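PDB 1YQ5: spike protein P5 from Enterobacteria phage PRD1, which forms, together with proteins P31 and P2, the spike complexes at the five-fold vertices of the viral capsid and is essential for infectivity. Local coordinates for residues Ser8-Thr13 / Asn133-Ile138; Ile63-Lys68 / Phe122-Asp127. One frame throughout, in Å; residues are numbered along the deposited sequence.

Contact 1 (Ser8-Thr13 / Asn133-Ile138); sequences SLMYST and NYIINI
Leu9 and Ile138, and two residues further on Tyr11 and Ile136, face each other as hydrogen-bonded pairs of an antiparallel ladder, each closed by two backbone bonds. Tyr11 N to Ile136 O is the shortest of the four at 2.6 Å and almost straight, 177° at the hydrogen; its return bond, Ile136 N to Tyr11 O, measures 2.8 Å. Between the two rings of bonds sits the non-hydrogen-bonded pair Met10-Asn137, where Asn137 CA-H points at Leu9 O across 3.2 Å.

Past Tyr11-Ile136, where the ladder ends, a water accepts from Thr13 N and donates to Tyr134 O, bridging the two chains just past the strands while lying over the centre of one face of the Tyr134 ring. Beside that end, chi1 of 59° sets Tyr134 CG between backbone N and carbonyl carbon; the ring has CE1 3.4 Å from Ser12 CA and CE2 against Thr13 CG2. The phenol oxygens of these buried tyrosines are bonded to main-chain carbonyls, Tyr11 OH to Asp30 and Tyr134 OH to Pro18. Alongside the paired strands, another water links two side chains, donating to Asn137 OD1 and bonding Ser8 OG, a hydroxyl shared with Thr139.

Leu9, Tyr11, Ile136 and Ile138 turn to one face, where Tyr11 and Ile136 have their CB atoms 3.9 Å apart and Ile136 CD1 reaches the edge of the Tyr11 ring. On the other, the selenium of selenomethionine Met10 meets Ile135 CD1 at 4.2 Å. Strands 5-11 and 135-142 are thus main-chain-bonded neighbours in one sheet of the jelly-roll sandwich: the face of Ile136 and Ile138 is apolar and buried against Leu124 and Phe122 of the other sheet, while Asn137 and Ser8, with their water, lie among Met10 and Ile135.

Contact 2 (Ile63-Lys68 / Phe122-Asp127); sequences ITMTVK and FSLCND
The interior of a beta-sandwich is where Ile63, Met65 and Val67 of one sheet meet Phe122 and Leu124 of the other. The two strands run in roughly the same direction, 27° apart, with their axes 9.0 Å from each other at closest approach, a separation bridged by side chains alone. All five of these residues send their CB toward the opposite strand, since alternation puts every second residue on the inner side.

Selenomethionine Met65 stands in the middle. Its chain leaves the backbone with CG anti to N (chi1 172°) and stays extended at the next bond, which carries the selenium between the two opposing side chains, 3.8 Å from Phe122 CB and 4.0 Å from Leu124 CD2. Met65 and Phe122 run alongside one another in opposed senses, and the selenium approaches the ring obliquely, 5.2 Å from its centroid, in a Met-aromatic contact. A bend at the last torsion (chi3 57°) turns the terminal CE to within 3.3 Å of Ser123 O on the facing main chain.

To one side of Met65, Ile63 CG2 meets the ring edge of Phe122 in its plane, 3.6 Å from CE2. To the other side, a single methyl of Leu124, CD2, packs on Val67 CB and CG1. Ile138 and Ile136, on the strand beside 63-68, extend the same apolar layer, and Val81 and Leu79 do so from the sheet of 122-127. Apolar side chains packed between two facing sheets are typical of a beta-sandwich core, here that of the jelly-roll domain at the C-terminal part of the spike protein.

Both contacts are largely buried, yet they hold the sandwich in two different senses. Contact 1 works within a sheet, joining an early strand to the last by main-chain bonds, and its 135-138 side is itself probably hydrogen-bonded to 63-68, so one sheet carries three of the four segments. Contact 2, nearer the centre of the chain, works between sheets and relies on apolar packing. The two merge where Ile138 CG2 comes to 3.5 Å from Phe122 CE2. Both also reach a second subunit of the trimer: in contact 1 Ser8 packs on its Tyr108, while in contact 2 Thr64 hydrogen-bonds to its Leu106 and Lys68 forms a salt bridge with its Asp87.

Contact 1 (Ser8-Thr13 / Asn133-Ile138)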
loop_
_atom_site.group_PDB
_atom_site.type_symbol
_atom_site.label_atom_id
_atom_site.label_comp_id
_atom_site.label_asym_id
_atom_site.label_seq_id
_atom_site.Cartn_x
_atom_site.Cartn_y
_atom_site.Cartn_z
ATOM N N SER A 8 -3.951 -10.459 12.289
ATOM C CA SER A 8 -4.738 -10.394 11.066
ATOM C C SER A 8 -6.182 -10.709 11.440
ATOM O O SER A 8 -6.462 -11.733 12.067
ATOM C CB SER A 8 -4.202 -11.399 10.042
ATOM O OG SER A 8 -4.857 -11.247 8.793
ATOM N N LEU A 9 -7.094 -9.824 11.054
ATOM C CA LEU A 9 -8.498 -9.986 11.392
ATOM C C LEU A 9 -9.430 -9.949 10.190
ATOM O O LEU A 9 -9.133 -9.326 9.168
ATOM C CB LEU A 9 -8.927 -8.874 12.355
ATOM C CG LEU A 9 -8.045 -8.569 13.567
ATOM C CD1 LEU A 9 -8.507 -7.274 14.215
ATOM C CD2 LEU A 9 -8.104 -9.725 14.555
HETATM N N MSE A 10 -10.565 -10.625 10.334
HETATM C CA MSE A 10 -11.593 -10.641 9.306
HETATM C C MSE A 10 -12.810 -10.048 10.016
HETATM O O MSE A 10 -13.302 -10.600 11.005
HETATM C CB MSE A 10 -11.868 -12.071 8.831
HETATM C CG MSE A 10 -12.699 -12.153 7.550
HETATM SE SE MSE A 10 -14.583 -11.844 7.866
HETATM C CE MSE A 10 -14.988 -13.581 8.628
ATOM N N TYR A 11 -13.273 -8.914 9.503
ATOM C CA TYR A 11 -14.387 -8.157 10.069
ATOM C C TYR A 11 -15.592 -8.188 9.125
ATOM O O TYR A 11 -15.470 -7.868 7.943
ATOM C CB TYR A 11 -13.898 -6.719 10.265
ATOM C CG TYR A 11 -14.671 -5.837 11.218
ATOM C CD1 TYR A 11 -14.879 -6.211 12.545
ATOM C CD2 TYR A 11 -15.100 -4.570 10.818
ATOM C CE1 TYR A 11 -15.489 -5.338 13.454
ATOM C CE2 TYR A 11 -15.708 -3.691 11.715
ATOM C CZ TYR A 11 -15.896 -4.079 13.030
ATOM O OH TYR A 11 -16.467 -3.196 13.925
ATOM N N SER A 12 -16.750 -8.579 9.649
ATOM C CA SER A 12 -17.977 -8.652 8.851
ATOM C C SER A 12 -19.175 -8.487 9.778
ATOM O O SER A 12 -19.008 -8.386 10.991
ATOM C CB SER A 12 -18.086 -10.012 8.164
ATOM O OG SER A 12 -18.327 -11.030 9.124
ATOM N N THR A 13 -20.380 -8.474 9.209
ATOM C CA THR A 13 -21.588 -8.341 10.017
ATOM C C THR A 13 -21.715 -9.549 10.943
ATOM O O THR A 13 -22.362 -9.475 11.987
ATOM C CB THR A 13 -22.860 -8.270 9.147
ATOM O OG1 THR A 13 -22.938 -9.433 8.314
ATOM C CG2 THR A 13 -22.848 -7.016 8.285
ATOM N N ASN A 133 -22.951 -5.760 3.597
ATOM C CA ASN A 133 -22.561 -7.028 2.976
ATOM C C ASN A 133 -21.069 -6.925 2.689
ATOM O O ASN A 133 -20.613 -7.152 1.571
ATOM C CB ASN A 133 -23.351 -7.223 1.677
ATOM C CG ASN A 133 -22.863 -8.408 0.865
ATOM O OD1 ASN A 133 -22.596 -9.480 1.407
ATOM N ND2 ASN A 133 -22.753 -8.222 -0.448
ATOM N N TYR A 134 -20.315 -6.597 3.731
ATOM C CA TYR A 134 -18.883 -6.387 3.608
ATOM C C TYR A 134 -17.976 -7.440 4.222
ATOM O O TYR A 134 -18.331 -8.112 5.186
ATOM C CB TYR A 134 -18.539 -5.029 4.229
ATOM C CG TYR A 134 -18.931 -4.930 5.693
ATOM C CD1 TYR A 134 -18.082 -5.397 6.696
ATOM C CD2 TYR A 134 -20.171 -4.412 6.072
ATOM C CE1 TYR A 134 -18.456 -5.356 8.040
ATOM C CE2 TYR A 134 -20.555 -4.365 7.415
ATOM C CZ TYR A 134 -19.691 -4.842 8.390
ATOM O OH TYR A 134 -20.062 -4.819 9.712
ATOM N N ILE A 135 -16.800 -7.581 3.625
ATOM C CA ILE A 135 -15.777 -8.472 4.140
ATOM C C ILE A 135 -14.581 -7.544 4.262
ATOM O O ILE A 135 -14.030 -7.080 3.262
ATOM C CB ILE A 135 -15.433 -9.622 3.185
ATOM C CG1 ILE A 135 -16.615 -10.588 3.085
ATOM C CG2 ILE A 135 -14.211 -10.379 3.722
ATOM C CD1 ILE A 135 -16.979 -11.228 4.417
ATOM N N ILE A 136 -14.218 -7.242 5.501
ATOM C CA ILE A 136 -13.108 -6.356 5.776
ATOM C C ILE A 136 -11.980 -7.141 6.424
ATOM O O ILE A 136 -12.203 -7.927 7.350
ATOM C CB ILE A 136 -13.543 -5.209 6.722
ATOM C CG1 ILE A 136 -14.617 -4.361 6.035
ATOM C CG2 ILE A 136 -12.338 -4.349 7.108
ATOM C CD1 ILE A 136 -15.200 -3.274 6.919
ATOM N N ASN A 137 -10.774 -6.947 5.910
ATOM C CA ASN A 137 -9.602 -7.606 6.457
ATOM C C ASN A 137 -8.650 -6.528 6.936
ATOM O O ASN A 137 -8.383 -5.559 6.222
ATOM C CB ASN A 137 -8.926 -8.472 5.396
ATOM C CG ASN A 137 -9.676 -9.765 5.142
ATOM O OD1 ASN A 137 -9.593 -10.712 5.931
ATOM N ND2 ASN A 137 -10.421 -9.806 4.051
ATOM N N ILE A 138 -8.160 -6.695 8.159
ATOM C CA ILE A 138 -7.231 -5.748 8.754
ATOM C C ILE A 138 -6.038 -6.531 9.281
ATOM O O ILE A 138 -6.197 -7.453 10.079
ATOM C CB ILE A 138 -7.895 -4.977 9.912
ATOM C CG1 ILE A 138 -9.035 -4.110 9.364
ATOM C CG2 ILE A 138 -6.860 -4.135 10.639
ATOM C CD1 ILE A 138 -9.898 -3.463 10.438
HETATM O O HOH W 1 -7.157 -11.278 7.289
HETATM O O HOH W 2 -20.682 -8.685 6.414
#

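Contact 2 (Ile63-Lys68 / Phe122-Asp127)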
loop_
_atom_site.group_PDB
_atom_site.type_symbol
_atom_site.label_atom_id
_atom_site.label_comp_id
_atom_site.label_asym_id
_atom_site.label_seq_id
_atom_site.Cartn_x
_atom_site.Cartn_y
_atom_site.Cartn_z
ATOM N N ILE A 63 0.730 -1.922 7.903
ATOM C CA ILE A 63 -0.704 -2.057 8.089
ATOM C C ILE A 63 -1.482 -2.080 6.781
ATOM O O ILE A 63 -1.182 -1.325 5.851
ATOM C CB ILE A 63 -1.221 -0.881 8.934
ATOM C CG1 ILE A 63 -0.490 -0.860 10.279
ATOM C CG2 ILE A 63 -2.724 -0.976 9.114
ATOM C CD1 ILE A 63 -0.553 0.478 10.984
ATOM N N THR A 64 -2.487 -2.946 6.723
ATOM C CA THR A 64 -3.338 -3.050 5.549
ATOM C C THR A 64 -4.783 -3.278 5.959
ATOM O O THR A 64 -5.070 -4.068 6.855
ATOM C CB THR A 64 -2.936 -4.228 4.626
ATOM O OG1 THR A 64 -1.665 -3.961 4.022
ATOM C CG2 THR A 64 -3.984 -4.427 3.523
HETATM N N MSE A 65 -5.686 -2.555 5.315
HETATM C CA MSE A 65 -7.103 -2.733 5.555
HETATM C C MSE A 65 -7.758 -2.750 4.192
HETATM O O MSE A 65 -7.559 -1.837 3.388
HETATM C CB MSE A 65 -7.699 -1.605 6.393
HETATM C CG MSE A 65 -9.219 -1.725 6.464
HETATM SE SE MSE A 65 -10.082 -0.537 7.708
HETATM C CE MSE A 65 -9.410 1.146 6.960
ATOM N N THR A 66 -8.524 -3.802 3.930
ATOM C CA THR A 66 -9.210 -3.951 2.659
ATOM C C THR A 66 -10.691 -4.208 2.871
ATOM O O THR A 66 -11.110 -4.656 3.938
ATOM C CB THR A 66 -8.642 -5.136 1.857
ATOM O OG1 THR A 66 -8.725 -6.326 2.650
ATOM C CG2 THR A 66 -7.194 -4.879 1.477
ATOM N N VAL A 67 -11.482 -3.919 1.846
ATOM C CA VAL A 67 -12.911 -4.151 1.920
ATOM C C VAL A 67 -13.491 -4.512 0.567
ATOM O O VAL A 67 -13.067 -3.995 -0.468
ATOM C CB VAL A 67 -13.686 -2.910 2.442
ATOM C CG1 VAL A 67 -13.474 -1.724 1.514
ATOM C CG2 VAL A 67 -15.174 -3.231 2.533
ATOM N N LYS A 68 -14.448 -5.433 0.602
ATOM C CA LYS A 68 -15.197 -5.857 -0.566
ATOM C C LYS A 68 -16.645 -5.855 -0.083
ATOM O O LYS A 68 -16.953 -6.399 0.978
ATOM C CB LYS A 68 -14.826 -7.279 -1.019
ATOM C CG LYS A 68 -13.493 -7.431 -1.747
ATOM C CD LYS A 68 -13.344 -6.454 -2.912
ATOM C CE LYS A 68 -14.525 -6.486 -3.887
ATOM N NZ LYS A 68 -14.719 -7.794 -4.585
ATOM N N PHE A 122 -9.313 2.005 13.104
ATOM C CA PHE A 122 -9.693 1.771 11.716
ATOM C C PHE A 122 -11.135 2.154 11.409
ATOM O O PHE A 122 -12.028 1.997 12.250
ATOM C CB PHE A 122 -9.503 0.291 11.356
ATOM C CG PHE A 122 -8.107 -0.217 11.576
ATOM C CD1 PHE A 122 -7.667 -0.565 12.851
ATOM C CD2 PHE A 122 -7.224 -0.337 10.505
ATOM C CE1 PHE A 122 -6.369 -1.029 13.060
ATOM C CE2 PHE A 122 -5.923 -0.797 10.700
ATOM C CZ PHE A 122 -5.494 -1.144 11.985
ATOM N N SER A 123 -11.357 2.635 10.191
ATOM C CA SER A 123 -12.693 3.007 9.745
ATOM C C SER A 123 -12.754 3.131 8.232
ATOM O O SER A 123 -11.755 3.431 7.572
ATOM C CB SER A 123 -13.134 4.335 10.366
ATOM O OG SER A 123 -14.496 4.598 10.051
ATOM N N LEU A 124 -13.940 2.886 7.691
ATOM C CA LEU A 124 -14.168 2.998 6.259
ATOM C C LEU A 124 -15.669 3.061 6.015
ATOM O O LEU A 124 -16.465 2.762 6.909
ATOM C CB LEU A 124 -13.546 1.803 5.514
ATOM C CG LEU A 124 -14.053 0.377 5.752
ATOM C CD1 LEU A 124 -15.445 0.198 5.144
ATOM C CD2 LEU A 124 -13.083 -0.608 5.112
ATOM N N CYS A 125 -16.047 3.466 4.810
ATOM C CA CYS A 125 -17.446 3.564 4.422
ATOM C C CYS A 125 -17.443 3.786 2.931
ATOM O O CYS A 125 -16.389 3.782 2.301
ATOM C CB CYS A 125 -18.109 4.783 5.070
ATOM S SG CYS A 125 -17.606 6.386 4.315
ATOM N N ASN A 126 -18.634 3.949 2.373
ATOM C CA ASN A 126 -18.780 4.279 0.968
ATOM C C ASN A 126 -19.429 5.651 1.116
ATOM O O ASN A 126 -20.288 5.834 1.987
ATOM C CB ASN A 126 -19.732 3.330 0.257
ATOM C CG ASN A 126 -19.915 3.695 -1.200
ATOM O OD1 ASN A 126 -19.149 3.259 -2.070
ATOM N ND2 ASN A 126 -20.914 4.520 -1.477
ATOM N N ASP A 127 -19.033 6.615 0.295
ATOM C CA ASP A 127 -19.584 7.957 0.432
ATOM C C ASP A 127 -21.004 8.138 -0.091
ATOM O O ASP A 127 -21.599 9.196 0.096
ATOM C CB ASP A 127 -18.657 8.986 -0.228
ATOM C CG ASP A 127 -18.518 8.780 -1.728
ATOM O OD1 ASP A 127 -19.220 7.919 -2.296
ATOM O OD2 ASP A 127 -17.697 9.491 -2.341
#